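PDB 6ULY: amino acid adenylation domain-containing protein from Bacillus stratosphericus LAMA 585, which probably selects and activates an alpha-keto acid as its acyl adenylate, serving as the first adenylation domain of a nonribosomal depsipeptide synthetase. Local coordinates for residues V204-F209 with F342-E347; L232-T237 with A265-A270; K308-F313 with D325-A330; S338-S343 with P388-R393. One frame throughout, in Å; residues are numbered along the deposited sequence.

Contact 1: V204-F209 with F342-E347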
# COMPACT_ATOMS: atom_id res chain seq x y z
N VAL A 204 26.10 16.79 -13.02
CA VAL A 204 27.24 17.13 -13.88
C VAL A 204 28.38 17.70 -13.05
O VAL A 204 29.55 17.37 -13.27
CB VAL A 204 26.80 18.11 -14.98
CG1 VAL A 204 28.01 18.69 -15.70
CG2 VAL A 204 25.87 17.42 -15.96
N ALA A 205 28.06 18.56 -12.08
CA ALA A 205 29.11 19.20 -11.28
C ALA A 205 29.80 18.21 -10.36
O ALA A 205 31.02 18.27 -10.19
CB ALA A 205 28.52 20.35 -10.47
N ALA A 206 29.04 17.30 -9.74
CA ALA A 206 29.64 16.35 -8.81
C ALA A 206 30.52 15.35 -9.54
O ALA A 206 31.59 14.97 -9.04
CB ALA A 206 28.55 15.63 -8.02
N ASN A 207 30.11 14.90 -10.72
CA ASN A 207 30.86 13.92 -11.49
C ASN A 207 31.83 14.54 -12.48
O ASN A 207 32.64 13.81 -13.06
CB ASN A 207 29.90 13.00 -12.25
CG ASN A 207 29.12 12.10 -11.33
OD1 ASN A 207 29.63 11.08 -10.87
ND2 ASN A 207 27.87 12.46 -11.06
N GLN A 208 31.76 15.85 -12.70
CA GLN A 208 32.60 16.53 -13.69
C GLN A 208 32.35 15.97 -15.08
O GLN A 208 33.27 15.82 -15.89
CB GLN A 208 34.08 16.42 -13.31
CG GLN A 208 34.42 17.09 -11.98
CD GLN A 208 35.88 16.95 -11.60
OE1 GLN A 208 36.77 17.39 -12.33
NE2 GLN A 208 36.14 16.32 -10.46
N PHE A 209 31.09 15.64 -15.36
CA PHE A 209 30.72 15.22 -16.71
C PHE A 209 31.01 16.34 -17.70
O PHE A 209 30.94 17.53 -17.37
CB PHE A 209 29.24 14.84 -16.76
CG PHE A 209 28.90 13.58 -16.01
CD1 PHE A 209 29.83 12.55 -15.88
CD2 PHE A 209 27.65 13.42 -15.43
CE1 PHE A 209 29.51 11.40 -15.20
CE2 PHE A 209 27.34 12.27 -14.74
CZ PHE A 209 28.26 11.26 -14.62
N PHE A 342 26.72 10.61 -4.75
CA PHE A 342 27.68 9.82 -5.51
C PHE A 342 28.92 9.59 -4.65
O PHE A 342 29.43 10.53 -4.04
CB PHE A 342 28.09 10.52 -6.81
CG PHE A 342 27.00 10.59 -7.84
CD1 PHE A 342 26.81 9.55 -8.74
CD2 PHE A 342 26.18 11.70 -7.93
CE1 PHE A 342 25.82 9.61 -9.69
CE2 PHE A 342 25.18 11.77 -8.89
CZ PHE A 342 25.00 10.73 -9.77
N SER A 343 29.39 8.35 -4.61
CA SER A 343 30.59 7.98 -3.87
C SER A 343 31.75 7.78 -4.84
O SER A 343 31.63 7.03 -5.81
CB SER A 343 30.36 6.70 -3.06
OG SER A 343 31.57 6.22 -2.50
N PHE A 344 32.86 8.47 -4.57
CA PHE A 344 34.05 8.40 -5.41
C PHE A 344 35.21 7.71 -4.71
O PHE A 344 36.38 8.00 -4.98
CB PHE A 344 34.49 9.80 -5.85
CG PHE A 344 33.37 10.67 -6.33
CD1 PHE A 344 32.98 10.65 -7.65
CD2 PHE A 344 32.71 11.51 -5.45
CE1 PHE A 344 31.94 11.45 -8.09
CE2 PHE A 344 31.67 12.31 -5.88
CZ PHE A 344 31.29 12.28 -7.21
N ALA A 345 34.91 6.78 -3.80
CA ALA A 345 35.90 6.20 -2.91
C ALA A 345 36.10 4.70 -3.08
O ALA A 345 36.96 4.13 -2.40
CB ALA A 345 35.52 6.48 -1.45
N ILE A 346 35.33 4.05 -3.96
CA ILE A 346 35.50 2.61 -4.16
C ILE A 346 36.79 2.36 -4.93
O ILE A 346 37.04 2.99 -5.97
CB ILE A 346 34.28 2.03 -4.89
CG1 ILE A 346 33.03 2.13 -4.01
CG2 ILE A 346 34.55 0.58 -5.31
CD1 ILE A 346 33.08 1.29 -2.74
N GLU A 347 37.60 1.43 -4.44
CA GLU A 347 38.90 1.14 -5.02
C GLU A 347 39.14 -0.36 -5.03
O GLU A 347 38.96 -1.03 -4.00
CB GLU A 347 40.03 1.83 -4.24
CG GLU A 347 39.99 3.35 -4.33
CD GLU A 347 40.90 4.00 -3.32
OE1 GLU A 347 41.38 3.30 -2.40
OE2 GLU A 347 41.14 5.23 -3.43
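N207 sets its side-chain amide between two phenylalanines, F342 and F344, and meets each in a different way. Its ND2 sits over the centre of one face of the F342 ring, 3.4 Å above the plane, with CE2 the nearest carbon at 3.5 Å. At 86° to the ring plane, the amide stands edge-on, its N-O edge turned to the ring and OD1 out past the rim. OD1 also approaches the edge of the F344 ring, near its plane, 3.6 Å from CE1. Two hydrogen bonds fix the amide's rotation: ND2 donates to the carbonyl of T203, one helical turn back, and OD1 accepts from R328 on strand 327-333. This is the C-terminal end of helix 193-207, where Q208 turns to positive phi (60°), set against F342, last residue of strand 338-342, and the loop after it, which holds F344, in the AMP-binding part of this ANL-family enzyme. F344 is the outer partner. Its CZ comes obliquely to the backbone O of A206, 3.3 Å away, and within 4.4 Å of A206 CB, which points toward the loop. N207 also touches F209, its CB lying over the centre of one face of that ring.

Contact 2: L232-T237 with A265-A270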
# COMPACT_ATOMS: atom_id res chain seq x y z
N LEU A 232 19.27 12.71 -20.13
CA LEU A 232 19.20 14.17 -20.07
C LEU A 232 20.54 14.77 -19.67
O LEU A 232 20.92 15.83 -20.17
CB LEU A 232 18.09 14.61 -19.11
CG LEU A 232 16.66 14.40 -19.61
CD1 LEU A 232 15.66 14.86 -18.56
CD2 LEU A 232 16.42 15.11 -20.94
N VAL A 233 21.26 14.12 -18.76
CA VAL A 233 22.62 14.57 -18.46
C VAL A 233 23.46 14.58 -19.73
O VAL A 233 24.28 15.49 -19.94
CB VAL A 233 23.25 13.67 -17.38
CG1 VAL A 233 24.77 13.79 -17.41
CG2 VAL A 233 22.72 14.04 -16.00
N ASN A 234 23.27 13.58 -20.59
CA ASN A 234 24.08 13.48 -21.80
C ASN A 234 23.73 14.59 -22.79
O ASN A 234 24.61 15.23 -23.36
CB ASN A 234 23.89 12.11 -22.44
CG ASN A 234 24.47 10.99 -21.60
OD1 ASN A 234 25.47 11.17 -20.91
ND2 ASN A 234 23.84 9.82 -21.66
N VAL A 235 22.43 14.83 -23.01
CA VAL A 235 22.02 15.90 -23.91
C VAL A 235 22.46 17.25 -23.36
O VAL A 235 22.89 18.14 -24.11
CB VAL A 235 20.50 15.86 -24.15
CG1 VAL A 235 20.10 16.87 -25.22
CG2 VAL A 235 20.06 14.46 -24.57
N TYR A 236 22.36 17.43 -22.04
CA TYR A 236 22.75 18.70 -21.43
C TYR A 236 24.24 18.98 -21.62
O TYR A 236 24.64 20.11 -21.92
CB TYR A 236 22.41 18.70 -19.93
CG TYR A 236 22.80 19.97 -19.22
CD1 TYR A 236 24.03 20.10 -18.58
CD2 TYR A 236 21.93 21.06 -19.20
CE1 TYR A 236 24.38 21.27 -17.93
CE2 TYR A 236 22.28 22.24 -18.55
CZ TYR A 236 23.50 22.34 -17.92
OH TYR A 236 23.84 23.50 -17.27
N THR A 237 25.08 17.96 -21.42
CA THR A 237 26.49 18.10 -21.73
C THR A 237 26.76 18.01 -23.23
O THR A 237 27.88 18.31 -23.66
CB THR A 237 27.31 17.02 -21.01
OG1 THR A 237 26.94 15.72 -21.49
CG2 THR A 237 27.08 17.10 -19.50
N ALA A 265 33.31 3.43 -24.34
CA ALA A 265 32.48 4.19 -23.41
C ALA A 265 33.32 4.67 -22.23
O ALA A 265 34.17 3.95 -21.72
CB ALA A 265 31.32 3.33 -22.92
N THR A 266 33.07 5.91 -21.82
CA THR A 266 33.71 6.47 -20.64
C THR A 266 32.83 6.41 -19.40
O THR A 266 33.35 6.51 -18.28
CB THR A 266 34.13 7.93 -20.90
OG1 THR A 266 32.96 8.76 -20.98
CG2 THR A 266 34.91 8.03 -22.22
N LYS A 267 31.52 6.24 -19.56
CA LYS A 267 30.63 6.16 -18.41
C LYS A 267 29.45 5.26 -18.74
O LYS A 267 29.05 5.14 -19.91
CB LYS A 267 30.13 7.54 -17.97
CG LYS A 267 29.24 8.23 -18.99
CD LYS A 267 28.80 9.61 -18.51
CE LYS A 267 27.76 10.20 -19.46
NZ LYS A 267 27.28 11.53 -19.03
N THR A 268 28.90 4.64 -17.70
CA THR A 268 27.76 3.74 -17.81
C THR A 268 27.21 3.55 -16.41
O THR A 268 27.78 4.04 -15.43
CB THR A 268 28.16 2.41 -18.46
OG1 THR A 268 26.99 1.65 -18.79
CG2 THR A 268 29.04 1.59 -17.53
N TRP A 269 26.09 2.84 -16.31
CA TRP A 269 25.52 2.56 -14.99
C TRP A 269 24.63 1.33 -15.06
O TRP A 269 24.23 0.88 -16.13
CB TRP A 269 24.72 3.75 -14.46
CG TRP A 269 23.32 3.82 -14.98
CD1 TRP A 269 22.92 4.22 -16.22
CD2 TRP A 269 22.12 3.50 -14.26
NE1 TRP A 269 21.55 4.16 -16.32
CE2 TRP A 269 21.04 3.73 -15.12
CE3 TRP A 269 21.87 3.04 -12.96
CZ2 TRP A 269 19.72 3.50 -14.74
CZ3 TRP A 269 20.56 2.82 -12.58
CH2 TRP A 269 19.50 3.05 -13.47
N ALA A 270 24.31 0.81 -13.88
CA ALA A 270 23.37 -0.29 -13.71
C ALA A 270 23.12 -0.47 -12.21
O ALA A 270 23.94 -0.05 -11.39
CB ALA A 270 23.92 -1.59 -14.32
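K267 reaches from strand 267-270 to helix 224-237 with nearly its whole length, and its ammonium ends beside N234 and V233. CB points toward the helix. From there CG turns into the place between the backbone N and the carbonyl carbon (chi1 65°), and the chain beyond runs fully extended, carrying the amine away from the strand. CD lies against the ring of F209, 3.8 Å from its CE1, and a cation-pi interaction joins the lysine to that same ring. The lysine and the asparagine run antiparallel alongside one another, and NZ donates a hydrogen bond to N234 OD1, modelled at 2.6 Å; the oxygen is placed with some doubt, since it also crowds the lysine chain, and the exact length should not be pressed. CG1 of V233, set anti to the backbone N (chi1 160°), lies 3.7 Å from NZ and gives the amine an apolar neighbour. The other end of the N234 amide, ND2, makes a weak hydrogen bond to S215 OG. The contact ties helix 224-237 to strand 267-270, which lies next to strand 214-217 in the nine-stranded mixed sheet. All three touching residues are buried, so the lysine brings a probable positive charge into the interior. An amide oxygen, an aromatic ring and a long, weak ion pair to D213 would together offset the cost of burying it.

Contact 3: K308-F313 with D325-A330. With QA7 (5'-O-{(S)-hydroxy[(4-methyl-2-oxopentanoyl)oxy]phosphoryl}adenosine), chain C.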
# COMPACT_ATOMS: atom_id res chain seq x y z
N LYS A 308 31.16 -6.85 -1.76
CA LYS A 308 31.84 -7.96 -2.41
C LYS A 308 31.46 -8.11 -3.88
O LYS A 308 32.21 -8.72 -4.64
CB LYS A 308 31.57 -9.26 -1.65
CG LYS A 308 32.38 -9.38 -0.37
CD LYS A 308 32.09 -10.67 0.38
CE LYS A 308 33.12 -10.91 1.47
NZ LYS A 308 32.83 -12.13 2.28
N THR A 309 30.31 -7.55 -4.29
CA THR A 309 29.94 -7.59 -5.70
C THR A 309 30.81 -6.65 -6.52
O THR A 309 31.33 -7.02 -7.57
CB THR A 309 28.46 -7.23 -5.86
OG1 THR A 309 27.65 -8.24 -5.25
CG2 THR A 309 28.09 -7.11 -7.33
N ILE A 310 30.98 -5.41 -6.04
CA ILE A 310 31.75 -4.43 -6.80
C ILE A 310 33.23 -4.79 -6.79
O ILE A 310 33.93 -4.61 -7.79
CB ILE A 310 31.50 -3.01 -6.26
CG1 ILE A 310 31.88 -2.91 -4.79
CG2 ILE A 310 30.05 -2.61 -6.48
CD1 ILE A 310 31.54 -1.57 -4.16
N HIS A 311 33.74 -5.29 -5.66
CA HIS A 311 35.15 -5.65 -5.58
C HIS A 311 35.47 -6.80 -6.54
O HIS A 311 36.47 -6.75 -7.27
CB HIS A 311 35.53 -6.03 -4.15
CG HIS A 311 36.98 -6.36 -3.99
ND1 HIS A 311 37.42 -7.64 -3.70
CD2 HIS A 311 38.09 -5.59 -4.08
CE1 HIS A 311 38.74 -7.63 -3.62
NE2 HIS A 311 39.17 -6.40 -3.84
N ARG A 312 34.63 -7.83 -6.55
CA ARG A 312 34.83 -8.93 -7.49
C ARG A 312 34.70 -8.44 -8.92
O ARG A 312 35.45 -8.87 -9.81
CB ARG A 312 33.82 -10.05 -7.21
CG ARG A 312 34.02 -11.30 -8.04
CD ARG A 312 35.26 -12.07 -7.60
NE ARG A 312 35.75 -12.97 -8.64
CZ ARG A 312 36.87 -13.67 -8.55
NH1 ARG A 312 37.62 -13.59 -7.46
NH2 ARG A 312 37.24 -14.46 -9.55
N PHE A 313 33.76 -7.53 -9.17
CA PHE A 313 33.59 -6.97 -10.50
C PHE A 313 34.86 -6.27 -10.97
O PHE A 313 35.30 -6.44 -12.11
CB PHE A 313 32.40 -6.00 -10.48
CG PHE A 313 31.99 -5.49 -11.83
CD1 PHE A 313 32.58 -4.36 -12.37
CD2 PHE A 313 30.98 -6.12 -12.54
CE1 PHE A 313 32.18 -3.88 -13.59
CE2 PHE A 313 30.57 -5.64 -13.76
CZ PHE A 313 31.18 -4.51 -14.29
N ASP A 325 38.91 2.21 -9.88
CA ASP A 325 38.22 3.31 -9.20
C ASP A 325 37.05 3.84 -10.02
O ASP A 325 36.56 4.94 -9.75
CB ASP A 325 39.20 4.44 -8.89
CG ASP A 325 39.71 5.14 -10.15
OD1 ASP A 325 39.62 4.54 -11.25
OD2 ASP A 325 40.20 6.28 -10.04
N VAL A 326 36.57 3.08 -11.01
CA VAL A 326 35.50 3.56 -11.87
C VAL A 326 34.12 3.38 -11.26
O VAL A 326 33.18 4.06 -11.68
CB VAL A 326 35.54 2.85 -13.24
CG1 VAL A 326 36.91 3.01 -13.89
CG2 VAL A 326 35.17 1.37 -13.08
N ILE A 327 33.96 2.49 -10.29
CA ILE A 327 32.64 2.18 -9.75
C ILE A 327 32.24 3.27 -8.77
O ILE A 327 32.93 3.49 -7.76
CB ILE A 327 32.61 0.79 -9.09
CG1 ILE A 327 32.55 -0.29 -10.17
CG2 ILE A 327 31.41 0.69 -8.14
CD1 ILE A 327 32.56 -1.71 -9.62
N ARG A 328 31.13 3.94 -9.04
CA ARG A 328 30.63 5.03 -8.20
C ARG A 328 29.26 4.66 -7.65
O ARG A 328 28.24 4.79 -8.35
CB ARG A 328 30.56 6.33 -9.01
CG ARG A 328 31.90 6.73 -9.57
CD ARG A 328 31.87 8.11 -10.20
NE ARG A 328 33.07 8.35 -11.01
CZ ARG A 328 33.24 9.39 -11.81
NH1 ARG A 328 32.29 10.31 -11.92
NH2 ARG A 328 34.36 9.51 -12.51
N PRO A 329 29.18 4.17 -6.41
CA PRO A 329 27.87 3.97 -5.79
C PRO A 329 27.06 5.26 -5.79
O PRO A 329 27.61 6.35 -5.64
CB PRO A 329 28.21 3.50 -4.37
CG PRO A 329 29.57 2.91 -4.49
CD PRO A 329 30.28 3.69 -5.55
N ALA A 330 25.75 5.12 -5.96
CA ALA A 330 24.87 6.28 -5.99
C ALA A 330 23.49 5.87 -5.50
O ALA A 330 23.10 4.70 -5.57
CB ALA A 330 24.78 6.87 -7.40
C01 QA7 C . 20.92 6.24 -8.64
C02 QA7 C . 19.67 5.92 -9.37
C03 QA7 C . 19.36 7.01 -10.36
C04 QA7 C . 18.66 5.62 -8.32
C05 QA7 C . 17.27 6.12 -8.52
C06 QA7 C . 16.12 5.16 -8.39
C10 QA7 C . 14.20 4.61 -5.55
C11 QA7 C . 14.42 3.75 -4.50
C12 QA7 C . 15.02 4.56 -3.27
C13 QA7 C . 15.69 3.73 -2.67
C14 QA7 C . 16.20 2.62 -3.77
C16 QA7 C . 18.05 3.58 -4.93
C18 QA7 C . 19.71 2.81 -3.85
C19 QA7 C . 20.94 2.43 -3.31
C21 QA7 C . 19.89 1.21 -1.75
C23 QA7 C . 18.60 2.34 -3.27
N15 QA7 C . 17.58 2.83 -3.98
N17 QA7 C . 19.34 3.58 -4.86
N20 QA7 C . 20.97 1.65 -2.28
N22 QA7 C . 18.73 1.53 -2.21
N24 QA7 C . 22.11 2.91 -3.88
O07 QA7 C . 14.84 5.57 -8.43
O09 QA7 C . 13.65 3.97 -6.64
O25 QA7 C . 15.53 2.80 -4.81
O26 QA7 C . 14.97 2.93 -1.71
O27 QA7 C . 14.03 5.27 -2.39
O28 QA7 C . 13.17 3.99 -9.12
O29 QA7 C . 12.51 5.69 -7.83
O30 QA7 C . 16.36 4.07 -8.25
O31 QA7 C . 17.09 7.22 -8.72
P08 QA7 C . 13.54 4.76 -7.99
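Helix 307-317 packs beside strand 327-333, with the backbones nearest at I310 and I327, whose CA atoms are 7.3 Å apart. I327 does most of the touching, its CB directed toward the helix. Its CG1 lies beside the backbone N (chi1 -77°) and the chain then extends, so that CD1 is delivered into the angle between I310 and F313, two side chains one helical turn apart. There CD1 meets I310 CB at 3.8 Å and lies 3.7 Å from the carbonyl O of I310. The same methyl comes obliquely to the F313 ring, 3.8 Å from CD1 of the phenylalanine. The other branch of I327 is used as well: its CG2 faces I310 CG2 at 3.9 Å, so both branches of the isoleucine lie against the helix. F313 also meets F275 of helix 272-279, the rings edge-to-face, and touches M298 of strand 297-301. At the far end of the strand segment a backbone atom binds the ligand: the O of A330 accepts a hydrogen bond from N24, the exocyclic amine of the adenine, at 2.7 Å and a bent 140°. The helix is the crossover of the beta-alpha-beta unit formed by strands 297-301 and 327-333 with helix 307-317, and this strand carries the adenine-binding carbonyl of the adenylate pocket.

Contact 4: S338-S343 with P388-R393. With QA7 (5'-O-{(S)-hydroxy[(4-methyl-2-oxopentanoyl)oxy]phosphoryl}adenosine), chain C.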
# COMPACT_ATOMS: atom_id res chain seq x y z
N SER A 338 16.23 11.34 -9.75
CA SER A 338 17.31 10.35 -9.88
C SER A 338 18.35 10.57 -8.78
O SER A 338 17.99 10.86 -7.64
CB SER A 338 17.92 10.36 -11.29
OG SER A 338 18.96 11.32 -11.46
N ALA A 339 19.63 10.42 -9.11
CA ALA A 339 20.65 10.34 -8.06
C ALA A 339 20.87 11.69 -7.41
O ALA A 339 20.83 12.74 -8.06
CB ALA A 339 21.96 9.82 -8.64
N VAL A 340 21.12 11.67 -6.09
CA VAL A 340 21.45 12.86 -5.33
C VAL A 340 22.71 12.68 -4.50
O VAL A 340 23.17 13.65 -3.88
CB VAL A 340 20.28 13.30 -4.43
CG1 VAL A 340 19.08 13.70 -5.29
CG2 VAL A 340 19.89 12.18 -3.46
N VAL A 341 23.29 11.48 -4.47
CA VAL A 341 24.57 11.23 -3.81
C VAL A 341 25.41 10.35 -4.73
O VAL A 341 24.89 9.46 -5.40
CB VAL A 341 24.40 10.55 -2.44
CG1 VAL A 341 23.81 11.52 -1.43
CG2 VAL A 341 23.53 9.30 -2.56
N PHE A 342 26.72 10.61 -4.75
CA PHE A 342 27.68 9.82 -5.51
C PHE A 342 28.92 9.59 -4.65
O PHE A 342 29.43 10.53 -4.04
CB PHE A 342 28.09 10.52 -6.81
CG PHE A 342 27.00 10.59 -7.84
CD1 PHE A 342 26.81 9.55 -8.74
CD2 PHE A 342 26.18 11.70 -7.93
CE1 PHE A 342 25.82 9.61 -9.69
CE2 PHE A 342 25.18 11.77 -8.89
CZ PHE A 342 25.00 10.73 -9.77
N SER A 343 29.39 8.35 -4.61
CA SER A 343 30.59 7.98 -3.87
C SER A 343 31.75 7.78 -4.84
O SER A 343 31.63 7.03 -5.81
CB SER A 343 30.36 6.70 -3.06
OG SER A 343 31.57 6.22 -2.50
N PRO A 388 25.65 19.11 -5.38
CA PRO A 388 25.32 20.51 -5.10
C PRO A 388 23.82 20.74 -5.12
O PRO A 388 23.10 20.20 -5.97
CB PRO A 388 26.03 21.28 -6.22
CG PRO A 388 27.18 20.41 -6.59
CD PRO A 388 26.73 18.99 -6.38
N GLY A 389 23.35 21.55 -4.17
CA GLY A 389 21.96 21.92 -4.08
C GLY A 389 21.13 21.06 -3.15
O GLY A 389 20.04 21.48 -2.74
N ILE A 390 21.61 19.87 -2.81
CA ILE A 390 20.85 18.91 -2.02
C ILE A 390 21.32 18.96 -0.57
O ILE A 390 22.52 19.05 -0.30
CB ILE A 390 21.01 17.48 -2.59
CG1 ILE A 390 20.42 17.39 -4.00
CG2 ILE A 390 20.37 16.47 -1.66
CD1 ILE A 390 18.91 17.35 -4.05
N THR A 391 20.37 18.91 0.35
CA THR A 391 20.65 18.69 1.76
C THR A 391 20.01 17.37 2.17
O THR A 391 18.85 17.11 1.84
CB THR A 391 20.13 19.83 2.64
OG1 THR A 391 20.53 21.10 2.09
CG2 THR A 391 20.68 19.71 4.04
N ILE A 392 20.77 16.54 2.87
CA ILE A 392 20.27 15.29 3.42
C ILE A 392 20.32 15.39 4.93
O ILE A 392 21.22 16.02 5.50
CB ILE A 392 21.10 14.08 2.93
CG1 ILE A 392 21.24 14.12 1.41
CG2 ILE A 392 20.44 12.79 3.39
CD1 ILE A 392 22.01 12.98 0.84
N ARG A 393 19.34 14.77 5.59
CA ARG A 393 19.38 14.64 7.04
C ARG A 393 18.81 13.29 7.42
O ARG A 393 18.07 12.65 6.66
CB ARG A 393 18.62 15.78 7.74
CG ARG A 393 17.10 15.68 7.67
CD ARG A 393 16.44 16.73 8.57
NE ARG A 393 14.98 16.61 8.58
CZ ARG A 393 14.17 17.40 9.28
NH1 ARG A 393 14.67 18.38 10.02
NH2 ARG A 393 12.86 17.22 9.23
C01 QA7 C . 20.92 6.24 -8.64
C02 QA7 C . 19.67 5.92 -9.37
C03 QA7 C . 19.36 7.01 -10.36
C04 QA7 C . 18.66 5.62 -8.32
C05 QA7 C . 17.27 6.12 -8.52
C06 QA7 C . 16.12 5.16 -8.39
C10 QA7 C . 14.20 4.61 -5.55
C11 QA7 C . 14.42 3.75 -4.50
C12 QA7 C . 15.02 4.56 -3.27
C13 QA7 C . 15.69 3.73 -2.67
C14 QA7 C . 16.20 2.62 -3.77
C16 QA7 C . 18.05 3.58 -4.93
C18 QA7 C . 19.71 2.81 -3.85
C19 QA7 C . 20.94 2.43 -3.31
C21 QA7 C . 19.89 1.21 -1.75
C23 QA7 C . 18.60 2.34 -3.27
N15 QA7 C . 17.58 2.83 -3.98
N17 QA7 C . 19.34 3.58 -4.86
N20 QA7 C . 20.97 1.65 -2.28
N22 QA7 C . 18.73 1.53 -2.21
N24 QA7 C . 22.11 2.91 -3.88
O07 QA7 C . 14.84 5.57 -8.43
O09 QA7 C . 13.65 3.97 -6.64
O25 QA7 C . 15.53 2.80 -4.81
O26 QA7 C . 14.97 2.93 -1.71
O27 QA7 C . 14.03 5.27 -2.39
O28 QA7 C . 13.17 3.99 -9.12
O29 QA7 C . 12.51 5.69 -7.83
O30 QA7 C . 16.36 4.07 -8.25
O31 QA7 C . 17.09 7.22 -8.72
P08 QA7 C . 13.54 4.76 -7.99
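Matching first torsions, with CG1 of both V340 and I390 beside the backbone N (chi1 -64° in each), bring these two side chains together at about a right angle. V340 CG1 meets the end of I390, 3.9 Å from CD1, while I390 CG1 lies 4.1 Å from V340 CB. A second pair forms alongside: I392 extends past CG1 and carries its CD1 to V341 CG1, 3.2 Å away. That is tighter than ordinary carbon contact, so the packing is compressed here as modelled. Consecutive residues can both take part because V340 and V341 both face F331 on the neighbouring strand, as in a classic beta bulge. On the other segment I390, just before strand 391-395, and I392 within it both point toward the bulged strand. The strand 338-342 also lines the ligand site. CA of S338 lies 3.3 Å from O31 of the bound keto acyl adenylate, and CB of A339 is 3.7 Å from C01, a methyl of its acyl tail. The contact thus joins the nine-stranded mixed sheet to the five-stranded antiparallel sheet through isoleucine and valine side chains, with the bulged strand forming part of the acyl end of the adenylate pocket.

Contacts 1, 3 and 4 cluster around strands 327-333 and 338-342, antiparallel neighbours in the nine-stranded mixed sheet, while contact 2 reaches the same sheet at strand 267-270. Along the chain contact 2 closes before contact 3 opens, and both fall between the two segments of contact 1; contact 4 begins where contact 1 ends, the two sharing F342 and S343. Centres of contacts 1 and 4 are about 11 Å apart, and those of 3 and 4 about 19 Å. F209 links contact 1 to V233 and K267 of contact 2, and R328 links it to contact 3. Through contacts 3 and 4, adjacent strands of one sheet hold the adenine and the acyl group of the same adenylate.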